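Local structure of beta 1-3 glucanase (Clostridium beijerinckii NCIMB 8052, 5H4E) at residues A[24-29]-A[97-102]; A[103-108]-A[134-139]. The protein probably hydrolyses beta-1,3-glucan chains, as a bacterial beta-1,3-glucanase domain of glycoside hydrolase family 64. One frame throughout, in Å; residues are numbered along the deposited sequence.

Contact 1 (A[24-29]-A[97-102]); sequences DQIYWA and MYISYG
Ile26 CG2 and Ile99 CG2 meet 3.7 Å apart, the two side chains crossing obliquely on the face of the sheet that also carries Trp28 and Tyr101. The hollow beside Ile26 is taken by the Tyr101 ring, side by side and pointing the same way, with Ile26 CG1 and Tyr101 CD1 3.9 Å apart. At the other end Met97 supplies the bump: its CG lies anti to the backbone N (chi1 -178°) and the chain runs on extended, bringing Met97 CE to 3.9 Å from Trp28 CB and beside the indole. Ile371 and Val373 of strand 366-374 pack on Met97, Ile99 and Tyr101, burying them between two sheets; Ile26 packs on Asn15 of strand 9-16.

On the reverse face Tyr27 CB settles against the hydroxyl of Ser100, with Ser100 OG 3.6 Å away and itself hydrogen-bonded to Lys103 O. The Tyr27 ring lies alongside the chain where it leaves the partner strand, with Tyr27 CE2 3.7 Å from Gly102 C and Ser100 O at the ring's edge.

Five backbone hydrogen bonds close the seam. Tyr27 and Ser100 exchange two of 2.9 Å, Tyr27 N to Ser100 O and Ser100 N to Tyr27 O; Ala29 and Tyr98 also exchange two, the one from Tyr98 N noticeably bent, and Gly102 N to Gln25 O ends the ladder. Strands 26-29 and 97-101, at 163°, pair antiparallel in a sheet whose Ile26 face packs on the mixed sheet holding strands 9-16 and 366-374, consistent with the beta-sandwich of the thaumatin-like fold to which GH64 enzymes are related.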
# COMPACT_ATOMS: atom_id res chain seq x y z
N ASP A 24 -4.64 -23.34 -11.55
CA ASP A 24 -5.73 -23.05 -12.47
C ASP A 24 -6.77 -22.12 -11.84
O ASP A 24 -7.68 -21.65 -12.53
CB ASP A 24 -6.39 -24.36 -12.92
CG ASP A 24 -7.14 -24.22 -14.22
OD1 ASP A 24 -6.54 -23.76 -15.22
OD2 ASP A 24 -8.35 -24.54 -14.23
N GLN A 25 -6.64 -21.85 -10.55
CA GLN A 25 -7.58 -21.00 -9.83
C GLN A 25 -6.94 -19.70 -9.32
O GLN A 25 -7.53 -18.96 -8.54
CB GLN A 25 -8.19 -21.77 -8.66
CG GLN A 25 -8.97 -22.99 -9.11
CD GLN A 25 -9.39 -23.89 -7.97
OE1 GLN A 25 -8.67 -24.03 -6.98
NE2 GLN A 25 -10.56 -24.51 -8.10
N ILE A 26 -5.72 -19.45 -9.78
CA ILE A 26 -5.00 -18.24 -9.40
C ILE A 26 -4.80 -17.38 -10.65
O ILE A 26 -4.33 -17.88 -11.66
CB ILE A 26 -3.65 -18.58 -8.76
CG1 ILE A 26 -3.87 -19.38 -7.47
CG2 ILE A 26 -2.85 -17.30 -8.46
CD1 ILE A 26 -2.58 -19.91 -6.85
N TYR A 27 -5.16 -16.11 -10.57
CA TYR A 27 -5.07 -15.22 -11.72
C TYR A 27 -4.16 -14.04 -11.44
O TYR A 27 -4.27 -13.42 -10.39
CB TYR A 27 -6.45 -14.69 -12.09
CG TYR A 27 -7.45 -15.76 -12.45
CD1 TYR A 27 -7.81 -15.98 -13.78
CD2 TYR A 27 -8.05 -16.55 -11.47
CE1 TYR A 27 -8.73 -16.95 -14.13
CE2 TYR A 27 -8.99 -17.54 -11.81
CZ TYR A 27 -9.32 -17.72 -13.15
OH TYR A 27 -10.24 -18.68 -13.52
N TRP A 28 -3.28 -13.70 -12.38
CA TRP A 28 -2.48 -12.49 -12.22
C TRP A 28 -2.58 -11.54 -13.41
O TRP A 28 -2.81 -11.96 -14.55
CB TRP A 28 -1.02 -12.84 -11.96
CG TRP A 28 -0.35 -13.50 -13.12
CD1 TRP A 28 -0.25 -14.84 -13.36
CD2 TRP A 28 0.32 -12.86 -14.20
NE1 TRP A 28 0.45 -15.07 -14.51
CE2 TRP A 28 0.81 -13.86 -15.05
CE3 TRP A 28 0.57 -11.52 -14.53
CZ2 TRP A 28 1.51 -13.58 -16.21
CZ3 TRP A 28 1.27 -11.24 -15.68
CH2 TRP A 28 1.74 -12.27 -16.51
N ALA A 29 -2.43 -10.25 -13.12
CA ALA A 29 -2.32 -9.20 -14.12
C ALA A 29 -1.38 -8.13 -13.58
O ALA A 29 -1.39 -7.85 -12.38
CB ALA A 29 -3.70 -8.60 -14.43
N MET A 97 0.83 -5.65 -9.42
CA MET A 97 0.53 -7.01 -9.85
C MET A 97 -0.62 -7.54 -9.02
O MET A 97 -0.42 -7.93 -7.87
CB MET A 97 1.75 -7.93 -9.70
CG MET A 97 1.49 -9.36 -10.18
SD MET A 97 3.06 -10.27 -10.22
CE MET A 97 2.60 -11.76 -11.10
N TYR A 98 -1.83 -7.53 -9.58
CA TYR A 98 -2.99 -8.08 -8.88
C TYR A 98 -2.98 -9.59 -9.00
O TYR A 98 -2.80 -10.13 -10.08
CB TYR A 98 -4.31 -7.54 -9.48
CG TYR A 98 -4.58 -6.08 -9.24
CD1 TYR A 98 -5.23 -5.65 -8.09
CD2 TYR A 98 -4.24 -5.13 -10.20
CE1 TYR A 98 -5.49 -4.31 -7.88
CE2 TYR A 98 -4.49 -3.78 -9.99
CZ TYR A 98 -5.13 -3.39 -8.83
OH TYR A 98 -5.40 -2.05 -8.61
N ILE A 99 -3.19 -10.28 -7.88
CA ILE A 99 -3.25 -11.72 -7.86
C ILE A 99 -4.53 -12.12 -7.14
O ILE A 99 -4.68 -11.85 -5.95
CB ILE A 99 -2.02 -12.35 -7.18
CG1 ILE A 99 -0.75 -11.93 -7.94
CG2 ILE A 99 -2.13 -13.90 -7.16
CD1 ILE A 99 0.54 -12.29 -7.23
N SER A 100 -5.46 -12.75 -7.86
CA SER A 100 -6.75 -13.10 -7.27
C SER A 100 -6.96 -14.61 -7.28
O SER A 100 -6.34 -15.34 -8.05
CB SER A 100 -7.91 -12.41 -8.00
OG SER A 100 -7.94 -12.76 -9.38
N TYR A 101 -7.83 -15.07 -6.38
CA TYR A 101 -8.14 -16.48 -6.24
C TYR A 101 -9.55 -16.75 -6.77
O TYR A 101 -10.45 -15.93 -6.57
CB TYR A 101 -8.05 -16.89 -4.76
CG TYR A 101 -6.68 -16.89 -4.11
CD1 TYR A 101 -5.51 -16.92 -4.87
CD2 TYR A 101 -6.57 -16.92 -2.73
CE1 TYR A 101 -4.26 -16.95 -4.25
CE2 TYR A 101 -5.34 -16.96 -2.10
CZ TYR A 101 -4.20 -16.98 -2.85
OH TYR A 101 -2.99 -17.01 -2.19
N GLY A 102 -9.74 -17.89 -7.44
CA GLY A 102 -11.08 -18.31 -7.84
C GLY A 102 -11.58 -17.71 -9.14
O GLY A 102 -12.14 -18.41 -9.98

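Contact 2 (A[103-108]-A[134-139])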
# COMPACT_ATOMS: atom_id res chain seq x y z
N LYS A 103 -11.40 -16.40 -9.30
CA LYS A 103 -11.78 -15.72 -10.52
C LYS A 103 -10.92 -14.48 -10.68
O LYS A 103 -10.35 -14.00 -9.69
CB LYS A 103 -13.27 -15.35 -10.52
CG LYS A 103 -13.71 -14.59 -9.29
CD LYS A 103 -14.88 -13.66 -9.59
CE LYS A 103 -16.18 -14.39 -9.83
NZ LYS A 103 -17.30 -13.45 -10.17
N PRO A 104 -10.80 -13.97 -11.91
CA PRO A 104 -10.03 -12.74 -12.08
C PRO A 104 -10.80 -11.53 -11.56
O PRO A 104 -12.01 -11.60 -11.37
CB PRO A 104 -9.83 -12.66 -13.60
CG PRO A 104 -11.03 -13.36 -14.13
CD PRO A 104 -11.27 -14.50 -13.20
N LEU A 105 -10.09 -10.43 -11.36
CA LEU A 105 -10.72 -9.19 -10.95
C LEU A 105 -11.40 -8.55 -12.15
O LEU A 105 -11.06 -8.84 -13.30
CB LEU A 105 -9.69 -8.24 -10.34
CG LEU A 105 -9.03 -8.77 -9.06
CD1 LEU A 105 -8.04 -7.78 -8.52
CD2 LEU A 105 -10.13 -9.04 -8.05
N TYR A 106 -12.40 -7.71 -11.87
CA TYR A 106 -13.05 -6.93 -12.92
C TYR A 106 -12.48 -5.51 -12.97
O TYR A 106 -12.83 -4.67 -12.13
CB TYR A 106 -14.56 -6.86 -12.69
CG TYR A 106 -15.27 -8.18 -12.63
CD1 TYR A 106 -15.72 -8.81 -13.80
CD2 TYR A 106 -15.52 -8.80 -11.42
CE1 TYR A 106 -16.38 -10.01 -13.75
CE2 TYR A 106 -16.19 -10.01 -11.36
CZ TYR A 106 -16.62 -10.61 -12.52
OH TYR A 106 -17.28 -11.81 -12.45
N ILE A 107 -11.60 -5.26 -13.93
CA ILE A 107 -10.97 -3.96 -14.06
C ILE A 107 -11.56 -3.16 -15.23
O ILE A 107 -11.46 -3.58 -16.39
CB ILE A 107 -9.44 -4.11 -14.26
CG1 ILE A 107 -8.81 -4.72 -12.99
CG2 ILE A 107 -8.82 -2.78 -14.63
CD1 ILE A 107 -7.32 -5.00 -13.12
N LYS A 108 -12.18 -2.02 -14.92
CA LYS A 108 -12.77 -1.14 -15.93
C LYS A 108 -11.77 -0.12 -16.48
O LYS A 108 -11.28 0.73 -15.73
CB LYS A 108 -13.98 -0.40 -15.33
CG LYS A 108 -14.81 0.42 -16.32
CD LYS A 108 -15.67 -0.48 -17.19
CE LYS A 108 -16.82 0.29 -17.84
NZ LYS A 108 -17.79 -0.67 -18.46
N ILE A 134 -14.25 -10.86 -3.63
CA ILE A 134 -13.21 -11.67 -4.30
C ILE A 134 -11.91 -11.67 -3.49
O ILE A 134 -11.48 -10.63 -2.97
CB ILE A 134 -12.94 -11.17 -5.72
CG1 ILE A 134 -14.23 -11.18 -6.56
CG2 ILE A 134 -11.88 -12.02 -6.39
CD1 ILE A 134 -14.06 -10.60 -7.95
N MET A 135 -11.30 -12.85 -3.37
CA MET A 135 -10.00 -12.97 -2.70
C MET A 135 -8.94 -12.42 -3.61
O MET A 135 -8.69 -12.96 -4.69
CB MET A 135 -9.70 -14.43 -2.36
CG MET A 135 -10.77 -15.13 -1.50
SD MET A 135 -10.94 -14.48 0.18
CE MET A 135 -12.30 -13.35 -0.06
N PHE A 136 -8.31 -11.32 -3.20
CA PHE A 136 -7.21 -10.76 -3.99
C PHE A 136 -6.27 -9.95 -3.12
O PHE A 136 -6.65 -9.45 -2.06
CB PHE A 136 -7.75 -9.88 -5.13
CG PHE A 136 -8.32 -8.56 -4.68
CD1 PHE A 136 -7.51 -7.44 -4.56
CD2 PHE A 136 -9.68 -8.43 -4.38
CE1 PHE A 136 -8.03 -6.23 -4.13
CE2 PHE A 136 -10.20 -7.22 -3.96
CZ PHE A 136 -9.38 -6.12 -3.83
N GLU A 137 -5.03 -9.84 -3.59
CA GLU A 137 -4.04 -8.89 -3.08
C GLU A 137 -3.34 -8.29 -4.29
O GLU A 137 -3.56 -8.74 -5.42
CB GLU A 137 -3.02 -9.58 -2.15
CG GLU A 137 -3.64 -10.29 -0.97
CD GLU A 137 -4.04 -9.34 0.17
OE1 GLU A 137 -4.05 -8.10 -0.02
OE2 GLU A 137 -4.35 -9.86 1.27
N TRP A 138 -2.52 -7.26 -4.08
CA TRP A 138 -1.59 -6.84 -5.13
C TRP A 138 -0.20 -6.54 -4.56
O TRP A 138 -0.05 -6.13 -3.40
CB TRP A 138 -2.14 -5.62 -5.92
CG TRP A 138 -2.18 -4.29 -5.19
CD1 TRP A 138 -1.14 -3.42 -5.02
CD2 TRP A 138 -3.32 -3.67 -4.59
NE1 TRP A 138 -1.56 -2.31 -4.33
CE2 TRP A 138 -2.89 -2.44 -4.05
CE3 TRP A 138 -4.66 -4.04 -4.45
CZ2 TRP A 138 -3.75 -1.57 -3.37
CZ3 TRP A 138 -5.52 -3.17 -3.77
CH2 TRP A 138 -5.06 -1.96 -3.24
N ALA A 139 0.82 -6.80 -5.37
CA ALA A 139 2.18 -6.34 -5.09
C ALA A 139 2.37 -5.00 -5.79
O ALA A 139 1.86 -4.79 -6.90
CB ALA A 139 3.20 -7.35 -5.59
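Ile134 points its side chain at Lys103, Leu105 and Tyr106, a loop-to-strand contact at the margin of the antiparallel sheet in what is probably a beta-sandwich-like domain: the loop after strand 95-101 packs on segment 134-139 of the neighbouring strand. No hydrogen bond crosses here; side-chain shape does the joining.

Two of the three side chains around Ile134 cross it at about a right angle. Lys103 lays its aliphatic part across the tip, with Lys103 CD 3.6 Å from Ile134 CD1. Tyr106, the other, brings its CE2 to 4.1 Å from Ile134 CD1. Leu105 takes the other branch, crossing at a slant to set Leu105 CD2 3.8 Å from Ile134 CG2.

That leucine methyl also reaches Phe136. Leu105 and Phe136 stand roughly perpendicular, and both leucine methyls come to the ring from the same side, near its CB end: Leu105 CD2 is 3.7 Å from Phe136 CD2. With chi1 at 72°, Phe136 CG is set next to both methyls, 3.9 Å from Leu105 CD1. Phe136 CE1 and Trp138 CZ3 meet edge to edge, each in the plane of the other ring. Phe78 and Tyr98 also pack on Leu105, extending the apolar patch.

Outside this patch, the loop backbone is pinned by Asn131 OD1, which accepts a hydrogen bond from Tyr106 N. Lys103 bends at chi3 (72°), and beyond that bend its amine lies in the plane of the Tyr106 ring, Lys103 NZ giving a 2.8 Å hydrogen bond to Tyr106 OH.

In the fold
From the N terminus, strand 26-33 comes first, and contact 1 closes a long excursion of 67 residues, rich in strand and without helix, when strand 95-101 returns beside it. The chain passes straight from Gly102 into Lys103, where contact 2 opens; its 25-residue loop includes strands 108-111 and 117-120 and closes on segment 134-139, which lies on strand 136-144. The two closures therefore follow in series, neither nesting nor crossing. Strand 95-101 lies between strands 26-33 and 136-144, with probable hydrogen bonds from Tyr101 N to Met135 O and Met97 N to Ala139 O. Together the contacts tie three sheet strands and a connecting loop.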